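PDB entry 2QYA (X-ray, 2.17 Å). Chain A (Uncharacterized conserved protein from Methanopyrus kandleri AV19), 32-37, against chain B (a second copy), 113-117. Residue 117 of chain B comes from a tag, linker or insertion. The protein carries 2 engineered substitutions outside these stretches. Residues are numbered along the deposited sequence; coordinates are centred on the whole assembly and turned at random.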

ATOM      1  N   LYS A  32       3.475   4.940 -22.547  1.00 75.48           N
ATOM      2  CA  LYS A  32       3.247   3.693 -23.250  1.00 76.09           C
ATOM      3  C   LYS A  32       4.471   2.810 -23.088  1.00 76.24           C
ATOM      4  O   LYS A  32       5.597   3.275 -23.242  1.00 76.40           O
ATOM      5  CB  LYS A  32       2.956   3.966 -24.729  1.00 75.88           C
ATOM      6  CG  LYS A  32       1.473   4.161 -25.053  1.00 76.38           C
ATOM      7  CD  LYS A  32       1.265   4.612 -26.506  1.00 76.94           C
ATOM      8  CE  LYS A  32      -0.031   4.061 -27.126  1.00 78.47           C
ATOM      9  NZ  LYS A  32      -1.278   4.502 -26.411  1.00 79.42           N
ATOM     10  N   TYR A  33       4.259   1.542 -22.748  1.00 76.70           N
ATOM     11  CA  TYR A  33       5.372   0.599 -22.694  1.00 77.14           C
ATOM     12  C   TYR A  33       4.919  -0.856 -22.894  1.00 77.17           C
ATOM     13  O   TYR A  33       4.015  -1.345 -22.207  1.00 77.01           O
ATOM     14  CB  TYR A  33       6.215   0.806 -21.415  1.00 77.24           C
ATOM     15  CG  TYR A  33       5.796  -0.021 -20.220  1.00 77.56           C
ATOM     16  CD1 TYR A  33       4.580   0.205 -19.579  1.00 77.53           C
ATOM     17  CD2 TYR A  33       6.625  -1.033 -19.732  1.00 77.45           C
ATOM     18  CE1 TYR A  33       4.198  -0.563 -18.491  1.00 77.90           C
ATOM     19  CE2 TYR A  33       6.253  -1.806 -18.645  1.00 77.50           C
ATOM     20  CZ  TYR A  33       5.040  -1.569 -18.031  1.00 77.55           C
ATOM     21  OH  TYR A  33       4.669  -2.336 -16.954  1.00 77.83           O
ATOM     22  N   LYS A  34       5.557  -1.517 -23.863  1.00 77.38           N
ATOM     23  CA  LYS A  34       5.208  -2.877 -24.313  1.00 77.70           C
ATOM     24  C   LYS A  34       3.698  -3.138 -24.439  1.00 77.50           C
ATOM     25  O   LYS A  34       3.184  -4.149 -23.948  1.00 77.48           O
ATOM     26  CB  LYS A  34       5.903  -3.947 -23.457  1.00 77.80           C
ATOM     27  CG  LYS A  34       7.378  -4.168 -23.809  1.00 79.47           C
ATOM     28  CD  LYS A  34       7.761  -5.662 -23.772  1.00 80.92           C
ATOM     29  CE  LYS A  34       9.280  -5.862 -23.629  1.00 82.66           C
ATOM     30  NZ  LYS A  34       9.749  -7.297 -23.764  1.00 81.39           N
ATOM     31  N   GLY A  35       3.000  -2.219 -25.105  1.00 77.47           N
ATOM     32  CA  GLY A  35       1.565  -2.355 -25.359  1.00 77.34           C
ATOM     33  C   GLY A  35       0.669  -1.812 -24.263  1.00 77.53           C
ATOM     34  O   GLY A  35      -0.555  -1.780 -24.418  1.00 77.18           O
ATOM     35  N   ARG A  36       1.275  -1.393 -23.151  1.00 77.91           N
ATOM     36  CA  ARG A  36       0.531  -0.819 -22.029  1.00 78.69           C
ATOM     37  C   ARG A  36       0.307   0.683 -22.168  1.00 78.19           C
ATOM     38  O   ARG A  36       0.948   1.360 -22.974  1.00 78.28           O
ATOM     39  CB  ARG A  36       1.226  -1.103 -20.690  1.00 78.92           C
ATOM     40  CG  ARG A  36       0.872  -2.440 -20.074  1.00 79.90           C
ATOM     41  CD  ARG A  36       1.170  -2.484 -18.556  1.00 79.80           C
ATOM     42  NE  ARG A  36       0.042  -2.037 -17.729  1.00 81.41           N
ATOM     43  CZ  ARG A  36      -1.131  -2.668 -17.626  1.00 81.68           C
ATOM     44  NH1 ARG A  36      -1.381  -3.783 -18.309  1.00 81.39           N
ATOM     45  NH2 ARG A  36      -2.074  -2.168 -16.841  1.00 82.77           N
ATOM     46  N   THR A  37      -0.629   1.185 -21.369  1.00 77.81           N
ATOM     47  CA  THR A  37      -0.879   2.620 -21.251  1.00 77.08           C
ATOM     48  C   THR A  37      -0.939   2.919 -19.772  1.00 76.35           C
ATOM     49  O   THR A  37      -1.828   2.428 -19.068  1.00 76.39           O
ATOM     50  CB  THR A  37      -2.227   3.042 -21.869  1.00 76.95           C
ATOM     51  OG1 THR A  37      -2.623   2.100 -22.875  1.00 77.25           O
ATOM     52  CG2 THR A  37      -2.134   4.447 -22.460  1.00 76.78           C
TER
ATOM     53  N   GLU B 113       5.205  -8.280 -15.627  1.00 52.24           N
ATOM     54  CA  GLU B 113       5.695  -7.630 -16.840  1.00 53.05           C
ATOM     55  C   GLU B 113       4.557  -7.681 -17.887  1.00 52.55           C
ATOM     56  O   GLU B 113       3.745  -8.620 -17.891  1.00 52.98           O
ATOM     57  CB  GLU B 113       6.921  -8.402 -17.347  1.00 53.36           C
ATOM     58  CG  GLU B 113       8.129  -7.593 -17.751  1.00 57.36           C
ATOM     59  CD  GLU B 113       9.132  -7.360 -16.614  1.00 61.24           C
ATOM     60  OE1 GLU B 113       9.499  -8.312 -15.898  1.00 64.01           O
ATOM     61  OE2 GLU B 113       9.583  -6.215 -16.447  1.00 62.75           O
ATOM     62  N   PRO B 114       4.454  -6.670 -18.767  1.00 52.42           N
ATOM     63  CA  PRO B 114       3.328  -6.792 -19.712  1.00 51.33           C
ATOM     64  C   PRO B 114       3.680  -7.591 -20.985  1.00 49.90           C
ATOM     65  O   PRO B 114       4.824  -7.597 -21.440  1.00 48.74           O
ATOM     66  CB  PRO B 114       2.992  -5.338 -20.044  1.00 51.16           C
ATOM     67  CG  PRO B 114       4.325  -4.605 -19.936  1.00 52.61           C
ATOM     68  CD  PRO B 114       5.234  -5.433 -18.993  1.00 52.73           C
ATOM     69  N   PHE B 115       2.673  -8.265 -21.524  1.00 48.87           N
ATOM     70  CA  PHE B 115       2.796  -9.092 -22.712  1.00 48.47           C
ATOM     71  C   PHE B 115       2.371  -8.294 -23.978  1.00 48.67           C
ATOM     72  O   PHE B 115       1.192  -8.155 -24.269  1.00 47.73           O
ATOM     73  CB  PHE B 115       1.934 -10.340 -22.508  1.00 47.59           C
ATOM     74  CG  PHE B 115       2.130 -11.412 -23.536  1.00 46.48           C
ATOM     75  CD1 PHE B 115       3.322 -11.542 -24.223  1.00 46.85           C
ATOM     76  CD2 PHE B 115       1.130 -12.335 -23.770  1.00 45.20           C
ATOM     77  CE1 PHE B 115       3.482 -12.561 -25.143  1.00 46.79           C
ATOM     78  CE2 PHE B 115       1.286 -13.335 -24.698  1.00 44.97           C
ATOM     79  CZ  PHE B 115       2.457 -13.451 -25.381  1.00 45.06           C
ATOM     80  N   LEU B 116       3.355  -7.779 -24.715  1.00 49.50           N
ATOM     81  CA  LEU B 116       3.116  -6.961 -25.914  1.00 50.67           C
ATOM     82  C   LEU B 116       2.221  -7.638 -26.961  1.00 50.77           C
ATOM     83  O   LEU B 116       1.381  -6.982 -27.594  1.00 50.36           O
ATOM     84  CB  LEU B 116       4.448  -6.558 -26.554  1.00 51.07           C
ATOM     85  CG  LEU B 116       4.468  -5.933 -27.959  1.00 51.80           C
ATOM     86  CD1 LEU B 116       3.724  -4.614 -28.012  1.00 52.60           C
ATOM     87  CD2 LEU B 116       5.937  -5.756 -28.424  1.00 52.19           C
ATOM     88  N   GLU B 117       2.416  -8.942 -27.156  1.00 50.58           N
ATOM     89  CA  GLU B 117       1.561  -9.697 -28.044  1.00 50.32           C
ATOM     90  C   GLU B 117       0.295 -10.134 -27.308  1.00 50.65           C
ATOM     91  O   GLU B 117      -0.414 -11.003 -27.781  1.00 51.11           O
ATOM     92  CB  GLU B 117       2.325 -10.896 -28.625  1.00 50.58           C
ATOM     93  CG  GLU B 117       3.453 -10.525 -29.599  1.00 49.72           C
ATOM     94  CD  GLU B 117       4.797 -10.255 -28.907  1.00 52.56           C
ATOM     95  OE1 GLU B 117       4.844 -10.237 -27.645  1.00 51.24           O
ATOM     96  OE2 GLU B 117       5.811 -10.064 -29.632  1.00 51.61           O
TER

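This is a small, mostly apolar contact in which a tight β turn of chain A receives an irregular segment of chain B, held by shape and van der Waals packing with no hydrogen bond between the stretches.

The turn is type I', running from Y33(A) to R36(A), and chain A closes it internally: R36(A) N donates to Y33(A) O at 2.9 Å, while the return bond from Y33(A) N to R36(A) O, at 3.3 Å, is weak. K34(A) and G35(A) occupy the corner with positive phi values. At G35(A) the backbone by itself calls for glycine, since a CB would jam against the carbonyl oxygen of K34(A). L116(B) CD1 lies 3.8 Å from G35(A) N, packing over the turn backbone.

P114(B) is the anchor, with 101 Å² covered, the largest share of any residue here. Its CA-to-CB bond points toward the turn, and its ring meets three residues: Y33(A) CE2 lies 3.6 Å from P114(B) CG, K34(A) CB 3.9 Å from the same CG, and R36(A) CG 3.6 Å from P114(B) CB. The tyrosine ring meets the proline obliquely. Lysine and arginine contribute aliphatic carbon to these contacts, and the end of the K34(A) side chain leads away, leaving its charged amine clear of the proline.

The backbones come nearest at K34(A) and L116(B), whose CA atoms are 4.9 Å apart. There K34(A) O accepts a CA-H...O contact from L116(B) CA at 3.4 Å, a modest polar supplement to the packing. F115(B) points away and adds almost nothing, and the tag residue E117(B) makes no contact. The design lesson is economical: a rigid proline fits against a self-bonded turn, and glycine satisfies the turn's own backbone while leucine packs beside it.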